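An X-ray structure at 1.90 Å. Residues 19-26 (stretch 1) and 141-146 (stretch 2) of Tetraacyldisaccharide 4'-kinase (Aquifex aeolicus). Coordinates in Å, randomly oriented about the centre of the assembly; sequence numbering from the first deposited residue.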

# COMPACT_ATOMS: atom_id res chain seq x y z
N PHE A 19 4.31 -9.79 24.02
CA PHE A 19 5.64 -10.17 24.50
C PHE A 19 6.72 -9.63 23.57
O PHE A 19 7.71 -9.04 24.02
N ARG A 20 6.53 -9.79 22.26
CA ARG A 20 7.51 -9.28 21.30
C ARG A 20 7.62 -7.77 21.41
O ARG A 20 8.72 -7.20 21.40
N ASN A 21 6.47 -7.10 21.52
CA ASN A 21 6.53 -5.64 21.59
C ASN A 21 7.17 -5.13 22.89
O ASN A 21 7.85 -4.12 22.89
N THR A 22 6.95 -5.86 23.98
CA THR A 22 7.62 -5.51 25.24
C THR A 22 9.14 -5.59 25.09
O THR A 22 9.88 -4.72 25.58
N LEU A 23 9.61 -6.62 24.39
CA LEU A 23 11.06 -6.75 24.18
C LEU A 23 11.63 -5.54 23.43
O LEU A 23 12.67 -5.00 23.83
N TYR A 24 10.97 -5.11 22.37
CA TYR A 24 11.44 -3.92 21.66
C TYR A 24 11.29 -2.66 22.51
O TYR A 24 12.19 -1.83 22.53
N ASP A 25 10.15 -2.53 23.19
CA ASP A 25 9.87 -1.37 24.04
C ASP A 25 11.01 -1.14 25.04
O ASP A 25 11.41 -0.01 25.29
N LYS A 26 11.52 -2.23 25.61
CA LYS A 26 12.46 -2.16 26.72
C LYS A 26 13.92 -2.39 26.33
O LYS A 26 14.78 -2.54 27.20
N PHE A 141 5.20 -0.69 9.83
CA PHE A 141 4.89 -0.42 11.26
C PHE A 141 5.33 -1.54 12.23
O PHE A 141 5.82 -1.27 13.33
N GLN A 142 5.14 -2.78 11.83
CA GLN A 142 5.52 -3.93 12.65
C GLN A 142 7.01 -4.31 12.57
O GLN A 142 7.50 -5.12 13.37
N HIS A 143 7.73 -3.76 11.59
CA HIS A 143 9.13 -4.15 11.38
C HIS A 143 10.08 -3.38 12.30
O HIS A 143 10.90 -2.59 11.84
N ARG A 144 9.96 -3.62 13.61
CA ARG A 144 10.59 -2.76 14.60
C ARG A 144 12.11 -2.87 14.63
O ARG A 144 12.79 -1.99 15.16
N LYS A 145 12.62 -3.95 14.06
CA LYS A 145 14.07 -4.15 13.95
C LYS A 145 14.75 -3.03 13.16
O LYS A 145 15.95 -2.82 13.31
N LEU A 146 14.00 -2.33 12.31
CA LEU A 146 14.60 -1.21 11.58
C LEU A 146 14.15 0.13 12.13
O LEU A 146 12.95 0.42 12.18

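Stretch 2, an irregular segment ending in a type I beta turn, lies against the last turns of the helix that runs through residues 19-25, and Arg144 supplies most of the contact from its side. Phe141 (chi1 t), at the start of the segment, is buried but does not reach the helix.

Gln142 takes part chiefly through its backbone. Its side chain (chi1 m, chi2 p) leads away from the helix, and NE2 is hydrogen-bonded elsewhere in the structure, whereas the carbonyl oxygen is left accessible to Arg20. The CA-to-CB bond of Arg20 points sideways, but with chi1, chi2 and chi3 all t the chain is extended and carries its guanidinium across the gap. Arg20 NH2 donates to Gln142 O at 2.9 Å, with the acceptor near the guanidinium plane and a nearly straight N-H...O angle of 166°.

The CA-to-CB bond of His143 (chi1 t) points away from the helix, and the residue opens the beta turn, which is closed by a hydrogen bond from Leu146 N to His143 O at 3.1 Å.

Arg144 points toward the helix, opposite Tyr24, the two CA atoms being 7.2 Å apart. Its chi1 m, chi2 t, chi3 p conformation lays the side chain along Tyr24, itself chi1 m and pointing toward stretch 2. Arg144 CB sits over the tyrosine ring face, 3.8 Å from the centroid and 8° off the normal, a CH-pi contact; farther out, Arg144 CZ comes within 3.3 Å of Tyr24 CB, which covers one face of the guanidinium. The guanidinium edge remains free for polar partners. Asn21 (chi1 m), whose CA-to-CB bond points sideways, brings OD1 within 3.0 Å of Arg144 NH1 and accepts a hydrogen bond from it; Arg144 NH1 also donates weakly to Asn21 O at 3.1 Å. Asp25 (chi1 m) has its CA-to-CB bond directed away, yet its carboxylate returns to form a salt bridge: Asp25 OD1 accepts from Arg144 NH2 at 2.8 Å and from Arg144 NH1 at 3.0 Å. One arginine thus engages side chains four residues apart, about one helical turn.

Lys145 CB makes a van der Waals contact with the tyrosine hydroxyl, 3.6 Å from Tyr24 OH, while the rest of its side chain (chi1 t) leads away. Its backbone joins a water-mediated link: water 1 accepts from Lys145 N at 3.1 Å and, weakly, from Arg20 NH2 at 2.9 Å. Leu146 (chi1 t, chi2 p) then turns away from the helix into a buried position.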

# COMPACT_ATOMS: atom_id res chain seq x y z
CB PHE A 19 5.77 -11.69 24.64
CG PHE A 19 7.13 -12.13 25.13
CD1 PHE A 19 7.53 -11.84 26.42
CD2 PHE A 19 8.00 -12.81 24.30
CE1 PHE A 19 8.78 -12.23 26.88
CE2 PHE A 19 9.25 -13.22 24.76
CZ PHE A 19 9.64 -12.92 26.05
CB ARG A 20 7.12 -9.68 19.87
CG ARG A 20 8.08 -9.12 18.79
CD ARG A 20 7.83 -9.74 17.39
NE ARG A 20 8.56 -9.02 16.35
CZ ARG A 20 8.10 -7.92 15.79
NH1 ARG A 20 6.92 -7.44 16.17
NH2 ARG A 20 8.80 -7.29 14.85
CB ASN A 21 5.16 -5.01 21.35
CG ASN A 21 4.83 -4.91 19.86
OD1 ASN A 21 5.69 -4.60 19.05
ND2 ASN A 21 3.57 -5.18 19.51
CB THR A 22 7.16 -6.42 26.39
OG1 THR A 22 5.76 -6.19 26.63
CG2 THR A 22 7.94 -6.14 27.66
CB LEU A 23 11.39 -8.06 23.46
CG LEU A 23 11.07 -9.32 24.27
CD1 LEU A 23 11.28 -10.58 23.44
CD2 LEU A 23 11.91 -9.37 25.53
CB TYR A 24 10.72 -3.74 20.32
CG TYR A 24 11.32 -4.60 19.22
CD1 TYR A 24 12.53 -4.26 18.64
CD2 TYR A 24 10.68 -5.76 18.80
CE1 TYR A 24 13.09 -5.04 17.65
CE2 TYR A 24 11.24 -6.56 17.80
CZ TYR A 24 12.44 -6.19 17.24
OH TYR A 24 13.01 -6.95 16.25
CB ASP A 25 8.58 -1.58 24.84
CG ASP A 25 7.33 -1.41 24.01
OD1 ASP A 25 7.43 -1.03 22.82
OD2 ASP A 25 6.22 -1.65 24.56
CB LYS A 26 12.03 -3.14 27.82
CG LYS A 26 10.64 -2.84 28.34
CD LYS A 26 10.32 -3.63 29.61
CE LYS A 26 9.15 -2.98 30.36
NZ LYS A 26 8.50 -3.91 31.32
CB PHE A 141 3.39 -0.11 11.47
CG PHE A 141 3.07 0.50 12.81
CD1 PHE A 141 3.39 1.83 13.08
CD2 PHE A 141 2.43 -0.24 13.79
CE1 PHE A 141 3.07 2.40 14.33
CE2 PHE A 141 2.10 0.32 15.03
CZ PHE A 141 2.43 1.64 15.30
CB GLN A 142 4.68 -5.16 12.26
CG GLN A 142 3.22 -5.09 12.70
CD GLN A 142 2.38 -4.15 11.85
OE1 GLN A 142 2.53 -4.09 10.62
NE2 GLN A 142 1.48 -3.42 12.49
CB HIS A 143 9.53 -4.00 9.91
CG HIS A 143 10.76 -4.78 9.54
ND1 HIS A 143 10.74 -6.15 9.36
CD2 HIS A 143 12.04 -4.40 9.35
CE1 HIS A 143 11.96 -6.57 9.07
NE2 HIS A 143 12.77 -5.53 9.06
CB ARG A 144 10.00 -3.02 15.99
CG ARG A 144 8.51 -2.70 16.06
CD ARG A 144 7.98 -2.77 17.49
NE ARG A 144 8.52 -1.72 18.36
CZ ARG A 144 8.24 -1.61 19.66
NH1 ARG A 144 7.40 -2.48 20.24
NH2 ARG A 144 8.79 -0.65 20.39
CB LYS A 145 14.39 -5.52 13.30
CG LYS A 145 15.88 -5.87 13.30
CD LYS A 145 16.26 -6.88 12.20
CE LYS A 145 15.37 -8.10 12.17
NZ LYS A 145 16.04 -9.27 11.47
CB LEU A 146 14.30 -1.28 10.07
CG LEU A 146 14.80 -0.12 9.19
CD1 LEU A 146 16.32 0.05 9.29
CD2 LEU A 146 14.41 -0.37 7.71
O HOH W 1 11.18 -6.59 13.28